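Local coordinates for protein putative polysaccharide deacetylase (Bdellovibrio bacteriovorus HD100, PDB 5JP6) that probably removes acetyl groups from peptidoglycan as a zinc-binding family 4 carbohydrate esterase, at residues H120-A134 with R339-E351. The protein carries 1 engineered substitution. Residues are numbered along the deposited sequence; the frame is centred on the assembly and turned at random. Where two conformers were deposited one is given.
Sequences HFDEQRESMSVPGHA and RRTAEIMPQFLRE
Arg339 lies over one face of the Phe121 ring, the imidazole of the preceding His120 backs the other, and Arg340 packs against CE1 obliquely, forming the apolar centre where helix 110-126, from the helical N-terminal region, meets helix 339-354 of the NodB-type catalytic domain. The two helix segments run nearly parallel, 15° apart, but their axes stay 11.3 Å from each other, and long side chains span the interval. Arg339, with CG anti to its N (chi1 172°) and straight as far as NE, lays CG over the ring face in a CH-pi contact, 4.2 Å from the Phe121 centroid. Its guanidinium follows the same face, its plane tilted 27° from that of the ring. Arg340 instead puts its guanidinium face against Phe121 CE1. The methyls of Ala134 and Ala342 touch nearby, while farther along helix 339-354 Val130 CG1 rests on Pro346 CB.

Outward from this core the contact becomes polar, an example of buried charge met by opposite charge. Glu343, bent at chi2, brings its carboxylate into a salt-bridge network with Asp122, Arg125 and Arg339. Arg125 NH2 reaches OE1 of Glu343 on the syn side at 3.0 Å, and OE2 accepts both NE and NH2 of Arg339 as well as Ala134 N. This gathering of donors would be expected to keep Glu343 ionised. Arg339 NH1 also pairs with Glu94 and Asp118. Arg340 directs NH1 and NH2 to His120 NE2 and bonds Asn313 on helix 313-327.

Where the 127-134 loop passes Gln347, that side chain binds it with its amide: NE2 donates to Ser129 OG at 3.1 Å, and OE1 accepts Val130 N at 2.8 Å from above the carbonyl plane.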
ATOM      1  N   HIS A 120     -11.884   2.298 -17.334  1.00 24.41           N
ATOM      2  CA  HIS A 120     -11.896   0.929 -16.794  1.00 24.99           C
ATOM      3  C   HIS A 120     -12.514   0.939 -15.389  1.00 23.20           C
ATOM      4  O   HIS A 120     -13.427   0.162 -15.099  1.00 23.59           O
ATOM      5  CB  HIS A 120     -10.489   0.341 -16.750  1.00 23.95           C
ATOM      6  CG  HIS A 120     -10.377  -0.871 -15.886  1.00 22.63           C
ATOM      7  ND1 HIS A 120     -10.731  -2.130 -16.313  1.00 26.48           N
ATOM      8  CD2 HIS A 120      -9.977  -1.009 -14.605  1.00 24.60           C
ATOM      9  CE1 HIS A 120     -10.544  -2.997 -15.335  1.00 26.69           C
ATOM     10  NE2 HIS A 120     -10.080  -2.340 -14.293  1.00 24.74           N
ATOM     11  N   PHE A 121     -12.040   1.830 -14.510  1.00 22.26           N
ATOM     12  CA  PHE A 121     -12.609   1.877 -13.124  1.00 22.46           C
ATOM     13  C   PHE A 121     -14.048   2.361 -13.125  1.00 21.06           C
ATOM     14  O   PHE A 121     -14.795   1.910 -12.292  1.00 22.48           O
ATOM     15  CB  PHE A 121     -11.726   2.641 -12.165  1.00 22.09           C
ATOM     16  CG  PHE A 121     -10.483   1.857 -11.759  1.00 20.57           C
ATOM     17  CD1 PHE A 121     -10.511   0.699 -10.976  1.00 21.60           C
ATOM     18  CD2 PHE A 121      -9.275   2.298 -12.238  1.00 21.53           C
ATOM     19  CE1 PHE A 121      -9.336   0.066 -10.630  1.00 21.92           C
ATOM     20  CE2 PHE A 121      -8.117   1.677 -11.897  1.00 22.76           C
ATOM     21  CZ  PHE A 121      -8.151   0.541 -11.117  1.00 21.75           C
ATOM     22  N   ASP A 122     -14.454   3.191 -14.086  1.00 23.41           N
ATOM     23  CA  ASP A 122     -15.869   3.555 -14.235  1.00 24.52           C
ATOM     24  C   ASP A 122     -16.711   2.307 -14.474  1.00 26.85           C
ATOM     25  O   ASP A 122     -17.764   2.089 -13.853  1.00 28.66           O
ATOM     26  CB  ASP A 122     -16.071   4.504 -15.408  1.00 27.12           C
ATOM     27  CG  ASP A 122     -15.562   5.924 -15.152  1.00 27.83           C
ATOM     28  OD1 ASP A 122     -15.268   6.306 -13.988  1.00 28.63           O
ATOM     29  OD2 ASP A 122     -15.462   6.683 -16.157  1.00 31.87           O
ATOM     30  N   GLU A 123     -16.234   1.482 -15.392  1.00 24.23           N
ATOM     31  CA  GLU A 123     -16.964   0.261 -15.767  1.00 27.91           C
ATOM     32  C   GLU A 123     -17.037  -0.707 -14.592  1.00 25.36           C
ATOM     33  O   GLU A 123     -18.093  -1.289 -14.285  1.00 27.55           O
ATOM     34  CB  GLU A 123     -16.267  -0.411 -16.944  1.00 28.78           C
ATOM     35  CG  GLU A 123     -16.374   0.328 -18.252  1.00 34.55           C
ATOM     36  CD  GLU A 123     -15.472  -0.251 -19.333  1.00 39.58           C
ATOM     37  OE1 GLU A 123     -14.833  -1.292 -19.091  1.00 43.12           O
ATOM     38  OE2 GLU A 123     -15.443   0.303 -20.457  1.00 44.06           O
ATOM     39  N   GLN A 124     -15.917  -0.807 -13.875  1.00 23.96           N
ATOM     40  CA  GLN A 124     -15.832  -1.662 -12.672  1.00 24.84           C
ATOM     41  C   GLN A 124     -16.804  -1.230 -11.587  1.00 25.79           C
ATOM     42  O   GLN A 124     -17.372  -2.043 -10.912  1.00 26.25           O
ATOM     43  CB  GLN A 124     -14.418  -1.679 -12.117  1.00 23.23           C
ATOM     44  CG  GLN A 124     -13.379  -2.296 -13.053  1.00 24.71           C
ATOM     45  CD  GLN A 124     -13.594  -3.769 -13.215  1.00 21.84           C
ATOM     46  OE1 GLN A 124     -13.480  -4.528 -12.262  1.00 23.36           O
ATOM     47  NE2 GLN A 124     -13.920  -4.184 -14.416  1.00 27.57           N
ATOM     48  N   ARG A 125     -16.987   0.074 -11.452  1.00 24.57           N
ATOM     49  CA  ARG A 125     -17.842   0.640 -10.441  1.00 25.94           C
ATOM     50  C   ARG A 125     -19.325   0.287 -10.680  1.00 25.69           C
ATOM     51  O   ARG A 125     -20.121   0.198  -9.730  1.00 27.29           O
ATOM     52  CB  ARG A 125     -17.607   2.180 -10.460  1.00 30.35           C
ATOM     53  CG  ARG A 125     -17.778   2.906  -9.202  1.00 36.03           C
ATOM     54  CD  ARG A 125     -17.347   4.356  -9.346  1.00 25.48           C
ATOM     55  NE  ARG A 125     -15.907   4.531  -9.386  1.00 23.85           N
ATOM     56  CZ  ARG A 125     -15.246   5.049 -10.410  1.00 22.97           C
ATOM     57  NH1 ARG A 125     -15.900   5.549 -11.459  1.00 26.03           N
ATOM     58  NH2 ARG A 125     -13.913   5.086 -10.389  1.00 24.78           N
ATOM     59  N   GLU A 126     -19.707   0.059 -11.935  1.00 27.02           N
ATOM     60  CA  GLU A 126     -21.123  -0.133 -12.318  1.00 30.86           C
ATOM     61  C   GLU A 126     -21.771  -1.297 -11.599  1.00 31.05           C
ATOM     62  O   GLU A 126     -22.963  -1.258 -11.270  1.00 36.64           O
ATOM     63  CB  GLU A 126     -21.243  -0.396 -13.828  1.00 34.11           C
ATOM     64  CG  GLU A 126     -20.996   0.827 -14.704  1.00 39.36           C
ATOM     65  CD  GLU A 126     -21.077   0.506 -16.200  1.00 44.54           C
ATOM     66  OE1 GLU A 126     -21.712  -0.522 -16.575  1.00 59.29           O
ATOM     67  OE2 GLU A 126     -20.477   1.253 -17.003  1.00 56.73           O
ATOM     68  N   SER A 127     -21.008  -2.350 -11.362  1.00 27.02           N
ATOM     69  CA  SER A 127     -21.571  -3.556 -10.794  1.00 30.82           C
ATOM     70  C   SER A 127     -21.449  -3.640  -9.277  1.00 28.53           C
ATOM     71  O   SER A 127     -21.798  -4.666  -8.689  1.00 36.85           O
ATOM     72  CB  SER A 127     -20.948  -4.792 -11.454  1.00 39.01           C
ATOM     73  OG  SER A 127     -19.559  -4.840 -11.228  1.00 46.07           O
ATOM     74  N   MET A 128     -20.970  -2.569  -8.649  1.00 27.42           N
ATOM     75  CA  MET A 128     -20.854  -2.558  -7.198  0.50 26.35           C
ATOM     76  C   MET A 128     -22.028  -1.917  -6.537  1.00 25.53           C
ATOM     77  O   MET A 128     -22.437  -0.835  -6.923  1.00 29.30           O
ATOM     78  CB  MET A 128     -19.625  -1.807  -6.787  0.50 26.93           C
ATOM     79  CG  MET A 128     -18.395  -2.548  -7.216  0.50 25.04           C
ATOM     80  SD  MET A 128     -17.016  -1.439  -7.131  0.50 27.09           S
ATOM     81  CE  MET A 128     -16.291  -2.072  -5.647  0.50 23.79           C
ATOM     82  N   SER A 129     -22.545  -2.577  -5.486  1.00 24.03           N
ATOM     83  CA  SER A 129     -23.664  -1.985  -4.738  1.00 25.88           C
ATOM     84  C   SER A 129     -23.216  -0.827  -3.888  1.00 22.87           C
ATOM     85  O   SER A 129     -24.014   0.072  -3.594  1.00 25.37           O
ATOM     86  CB  SER A 129     -24.438  -3.023  -3.929  1.00 29.74           C
ATOM     87  OG  SER A 129     -23.693  -3.430  -2.820  1.00 28.38           O
ATOM     88  N   VAL A 130     -21.931  -0.825  -3.520  1.00 22.21           N
ATOM     89  CA  VAL A 130     -21.324   0.261  -2.728  1.00 22.08           C
ATOM     90  C   VAL A 130     -20.096   0.794  -3.441  1.00 22.95           C
ATOM     91  O   VAL A 130     -18.988   0.376  -3.162  1.00 24.88           O
ATOM     92  CB  VAL A 130     -20.977  -0.160  -1.281  1.00 22.88           C
ATOM     93  CG1 VAL A 130     -20.548   1.055  -0.500  1.00 23.84           C
ATOM     94  CG2 VAL A 130     -22.179  -0.816  -0.608  1.00 25.57           C
ATOM     95  N   PRO A 131     -20.317   1.624  -4.443  1.00 23.28           N
ATOM     96  CA  PRO A 131     -19.175   2.047  -5.239  1.00 23.75           C
ATOM     97  C   PRO A 131     -18.227   2.939  -4.446  1.00 25.31           C
ATOM     98  O   PRO A 131     -18.628   3.557  -3.472  1.00 27.84           O
ATOM     99  CB  PRO A 131     -19.818   2.797  -6.417  1.00 29.92           C
ATOM    100  CG  PRO A 131     -21.131   3.263  -5.885  1.00 31.67           C
ATOM    101  CD  PRO A 131     -21.582   2.167  -4.954  1.00 28.35           C
ATOM    102  N   GLY A 132     -16.967   2.941  -4.859  1.00 24.94           N
ATOM    103  CA  GLY A 132     -15.971   3.834  -4.361  1.00 27.03           C
ATOM    104  C   GLY A 132     -15.370   4.648  -5.485  1.00 23.77           C
ATOM    105  O   GLY A 132     -15.859   4.600  -6.590  1.00 30.64           O
ATOM    106  N   HIS A 133     -14.376   5.460  -5.165  1.00 22.34           N
ATOM    107  CA  HIS A 133     -13.663   6.239  -6.142  1.00 22.58           C
ATOM    108  C   HIS A 133     -12.343   6.655  -5.541  1.00 21.87           C
ATOM    109  O   HIS A 133     -12.320   7.383  -4.543  1.00 23.52           O
ATOM    110  CB  HIS A 133     -14.414   7.494  -6.555  1.00 24.61           C
ATOM    111  CG  HIS A 133     -14.092   7.927  -7.934  1.00 25.47           C
ATOM    112  ND1 HIS A 133     -12.806   8.179  -8.347  1.00 26.04           N
ATOM    113  CD2 HIS A 133     -14.890   8.146  -9.001  1.00 29.27           C
ATOM    114  CE1 HIS A 133     -12.823   8.513  -9.624  1.00 26.92           C
ATOM    115  NE2 HIS A 133     -14.081   8.506 -10.044  1.00 28.13           N
ATOM    116  N   ALA A 134     -11.258   6.243  -6.183  1.00 22.46           N
ATOM    117  CA  ALA A 134      -9.949   6.542  -5.650  1.00 21.53           C
ATOM    118  C   ALA A 134      -9.486   7.961  -5.900  1.00 23.70           C
ATOM    119  O   ALA A 134      -8.520   8.383  -5.294  1.00 25.52           O
ATOM    120  CB  ALA A 134      -8.917   5.599  -6.209  1.00 21.52           C
ATOM    121  N   ARG A 339      -4.575   1.506  -6.371  1.00 18.21           N
ATOM    122  CA  ARG A 339      -5.834   2.193  -6.668  1.00 18.66           C
ATOM    123  C   ARG A 339      -7.033   1.305  -6.447  1.00 18.97           C
ATOM    124  O   ARG A 339      -8.039   1.724  -5.835  1.00 19.81           O
ATOM    125  CB  ARG A 339      -5.854   2.769  -8.079  1.00 19.58           C
ATOM    126  CG  ARG A 339      -7.223   3.297  -8.408  1.00 20.45           C
ATOM    127  CD  ARG A 339      -7.256   4.186  -9.604  1.00 21.81           C
ATOM    128  NE  ARG A 339      -8.618   4.667  -9.801  1.00 21.80           N
ATOM    129  CZ  ARG A 339      -9.040   5.315 -10.867  1.00 21.45           C
ATOM    130  NH1 ARG A 339      -8.191   5.637 -11.821  1.00 22.21           N
ATOM    131  NH2 ARG A 339     -10.303   5.698 -10.929  1.00 22.23           N
ATOM    132  N   ARG A 340      -6.946   0.061  -6.901  1.00 18.87           N
ATOM    133  CA  ARG A 340      -8.141  -0.786  -6.865  1.00 19.84           C
ATOM    134  C   ARG A 340      -8.575  -1.064  -5.429  1.00 18.11           C
ATOM    135  O   ARG A 340      -9.749  -1.203  -5.168  1.00 18.77           O
ATOM    136  CB  ARG A 340      -7.901  -2.079  -7.614  1.00 19.32           C
ATOM    137  CG  ARG A 340      -9.154  -2.876  -7.891  1.00 20.74           C
ATOM    138  CD  ARG A 340      -8.827  -4.035  -8.828  1.00 21.56           C
ATOM    139  NE  ARG A 340      -8.117  -3.664 -10.039  1.00 23.20           N
ATOM    140  CZ  ARG A 340      -8.673  -3.368 -11.228  1.00 22.76           C
ATOM    141  NH1 ARG A 340      -9.974  -3.291 -11.389  1.00 22.12           N
ATOM    142  NH2 ARG A 340      -7.903  -3.142 -12.262  1.00 23.19           N
ATOM    143  N   THR A 341      -7.610  -1.091  -4.517  1.00 17.49           N
ATOM    144  CA  THR A 341      -7.937  -1.235  -3.101  1.00 17.73           C
ATOM    145  C   THR A 341      -8.771  -0.071  -2.585  1.00 17.41           C
ATOM    146  O   THR A 341      -9.770  -0.281  -1.843  1.00 19.14           O
ATOM    147  CB  THR A 341      -6.660  -1.453  -2.295  1.00 18.69           C
ATOM    148  OG1 THR A 341      -6.038  -2.662  -2.739  1.00 19.52           O
ATOM    149  CG2 THR A 341      -6.911  -1.517  -0.774  1.00 19.01           C
ATOM    150  N   ALA A 342      -8.417   1.152  -2.990  1.00 18.22           N
ATOM    151  CA  ALA A 342      -9.243   2.324  -2.620  1.00 18.43           C
ATOM    152  C   ALA A 342     -10.637   2.193  -3.287  1.00 18.30           C
ATOM    153  O   ALA A 342     -11.673   2.490  -2.652  1.00 20.36           O
ATOM    154  CB  ALA A 342      -8.551   3.631  -2.991  1.00 22.03           C
ATOM    155  N   GLU A 343     -10.693   1.730  -4.553  1.00 18.68           N
ATOM    156  CA  GLU A 343     -11.960   1.636  -5.246  1.00 19.80           C
ATOM    157  C   GLU A 343     -12.925   0.672  -4.561  1.00 20.30           C
ATOM    158  O   GLU A 343     -14.131   0.881  -4.617  1.00 20.25           O
ATOM    159  CB  GLU A 343     -11.751   1.165  -6.699  1.00 20.08           C
ATOM    160  CG  GLU A 343     -10.974   2.128  -7.583  1.00 21.80           C
ATOM    161  CD  GLU A 343     -11.809   3.288  -8.091  1.00 22.52           C
ATOM    162  OE1 GLU A 343     -13.062   3.205  -8.197  1.00 24.91           O
ATOM    163  OE2 GLU A 343     -11.186   4.328  -8.455  1.00 21.31           O
ATOM    164  N   ILE A 344     -12.391  -0.414  -3.978  1.00 18.72           N
ATOM    165  CA  ILE A 344     -13.245  -1.427  -3.356  1.00 18.97           C
ATOM    166  C   ILE A 344     -13.431  -1.241  -1.849  1.00 17.64           C
ATOM    167  O   ILE A 344     -14.180  -2.002  -1.230  1.00 18.28           O
ATOM    168  CB  ILE A 344     -12.758  -2.864  -3.625  1.00 19.08           C
ATOM    169  CG1 ILE A 344     -11.402  -3.154  -2.958  1.00 21.99           C
ATOM    170  CG2 ILE A 344     -12.715  -3.124  -5.134  1.00 20.73           C
ATOM    171  CD1 ILE A 344     -11.278  -4.566  -2.459  1.00 28.88           C
ATOM    172  N   MET A 345     -12.811  -0.205  -1.272  1.00 18.24           N
ATOM    173  CA  MET A 345     -12.786  -0.142   0.186  1.00 18.94           C
ATOM    174  C   MET A 345     -14.187   0.024   0.811  1.00 18.03           C
ATOM    175  O   MET A 345     -14.529  -0.699   1.768  1.00 18.51           O
ATOM    176  CB  MET A 345     -11.788   0.897   0.682  1.00 18.46           C
ATOM    177  CG  MET A 345     -11.513   0.831   2.191  1.00 18.64           C
ATOM    178  SD  MET A 345     -10.938  -0.793   2.781  1.00 20.21           S
ATOM    179  CE  MET A 345      -9.528  -1.108   1.727  1.00 19.34           C
ATOM    180  N   PRO A 346     -15.023   0.951   0.275  1.00 18.47           N
ATOM    181  CA  PRO A 346     -16.372   1.016   0.879  1.00 18.66           C
ATOM    182  C   PRO A 346     -17.140  -0.308   0.807  1.00 19.30           C
ATOM    183  O   PRO A 346     -17.772  -0.721   1.775  1.00 19.22           O
ATOM    184  CB  PRO A 346     -17.058   2.110   0.056  1.00 19.71           C
ATOM    185  CG  PRO A 346     -15.924   2.984  -0.393  1.00 20.39           C
ATOM    186  CD  PRO A 346     -14.780   2.050  -0.697  1.00 19.79           C
ATOM    187  N   GLN A 347     -17.006  -0.994  -0.314  1.00 18.99           N
ATOM    188  CA  GLN A 347     -17.699  -2.237  -0.527  1.00 19.49           C
ATOM    189  C   GLN A 347     -17.150  -3.332   0.447  1.00 18.84           C
ATOM    190  O   GLN A 347     -17.904  -4.135   1.046  1.00 19.85           O
ATOM    191  CB  GLN A 347     -17.557  -2.670  -1.972  1.00 21.07           C
ATOM    192  CG  GLN A 347     -18.393  -3.902  -2.291  1.00 22.78           C
ATOM    193  CD  GLN A 347     -19.844  -3.561  -2.638  1.00 25.29           C
ATOM    194  OE1 GLN A 347     -20.076  -2.872  -3.597  1.00 25.88           O
ATOM    195  NE2 GLN A 347     -20.792  -3.977  -1.827  1.00 32.15           N
ATOM    196  N   PHE A 348     -15.835  -3.350   0.617  1.00 17.73           N
ATOM    197  CA  PHE A 348     -15.173  -4.284   1.514  1.00 16.89           C
ATOM    198  C   PHE A 348     -15.655  -4.095   2.942  1.00 18.03           C
ATOM    199  O   PHE A 348     -15.968  -5.050   3.639  1.00 19.31           O
ATOM    200  CB  PHE A 348     -13.652  -4.120   1.429  1.00 18.53           C
ATOM    201  CG  PHE A 348     -12.899  -4.936   2.431  1.00 18.38           C
ATOM    202  CD1 PHE A 348     -12.824  -6.300   2.311  1.00 19.88           C
ATOM    203  CD2 PHE A 348     -12.285  -4.345   3.537  1.00 20.55           C
ATOM    204  CE1 PHE A 348     -12.115  -7.066   3.227  1.00 20.51           C
ATOM    205  CE2 PHE A 348     -11.616  -5.114   4.464  1.00 20.78           C
ATOM    206  CZ  PHE A 348     -11.525  -6.464   4.304  1.00 21.62           C
ATOM    207  N   LEU A 349     -15.673  -2.840   3.379  1.00 18.46           N
ATOM    208  CA  LEU A 349     -16.117  -2.528   4.713  1.00 18.28           C
ATOM    209  C   LEU A 349     -17.578  -2.941   4.953  1.00 18.99           C
ATOM    210  O   LEU A 349     -17.904  -3.464   6.009  1.00 21.01           O
ATOM    211  CB  LEU A 349     -15.865  -1.054   5.007  1.00 19.04           C
ATOM    212  CG  LEU A 349     -14.384  -0.614   5.019  1.00 19.59           C
ATOM    213  CD1 LEU A 349     -14.258   0.906   4.996  1.00 20.68           C
ATOM    214  CD2 LEU A 349     -13.650  -1.237   6.181  1.00 20.60           C
ATOM    215  N   ARG A 350     -18.434  -2.679   3.975  1.00 19.14           N
ATOM    216  CA  ARG A 350     -19.820  -3.097   4.080  0.50 19.97           C
ATOM    217  C   ARG A 350     -19.923  -4.615   4.188  1.00 20.84           C
ATOM    218  O   ARG A 350     -20.688  -5.124   5.011  1.00 20.80           O
ATOM    219  CB  ARG A 350     -20.644  -2.538   2.911  0.50 20.11           C
ATOM    220  CG  ARG A 350     -22.113  -2.996   2.862  0.50 19.82           C
ATOM    221  CD  ARG A 350     -22.965  -2.682   4.091  0.50 22.60           C
ATOM    222  NE  ARG A 350     -24.194  -3.490   4.152  0.50 23.13           N
ATOM    223  CZ  ARG A 350     -25.363  -3.191   3.598  0.50 25.86           C
ATOM    224  NH1 ARG A 350     -25.551  -2.068   2.918  0.50 29.05           N
ATOM    225  NH2 ARG A 350     -26.376  -4.034   3.743  0.50 28.20           N
ATOM    226  N   GLU A 351     -19.154  -5.342   3.386  1.00 19.35           N
ATOM    227  CA  GLU A 351     -19.183  -6.816   3.478  1.00 20.29           C
ATOM    228  C   GLU A 351     -18.637  -7.325   4.824  1.00 19.94           C
ATOM    229  O   GLU A 351     -19.213  -8.268   5.358  1.00 22.03           O
ATOM    230  CB  GLU A 351     -18.464  -7.459   2.318  1.00 20.53           C
ATOM    231  CG  GLU A 351     -19.312  -7.521   1.067  1.00 20.83           C
ATOM    232  CD  GLU A 351     -20.549  -8.392   1.307  1.00 22.14           C
ATOM    233  OE1 GLU A 351     -20.381  -9.567   1.746  1.00 24.27           O
ATOM    234  OE2 GLU A 351     -21.664  -7.878   1.101  1.00 23.30           O
TER
HETATM  235  O   HOH W   1     -13.979   1.042  -9.614  1.00 23.39           O
HETATM  236  O   HOH W   2     -12.480   6.351 -12.687  1.00 25.11           O
HETATM  237  O   HOH W   3     -16.297   0.213  -2.860  1.00 19.94           O
HETATM  238  O   HOH W   4     -15.631   1.263  -6.879  1.00 37.95           O
HETATM  239  O   HOH W   5     -13.409   4.685  -2.605  1.00 22.83           O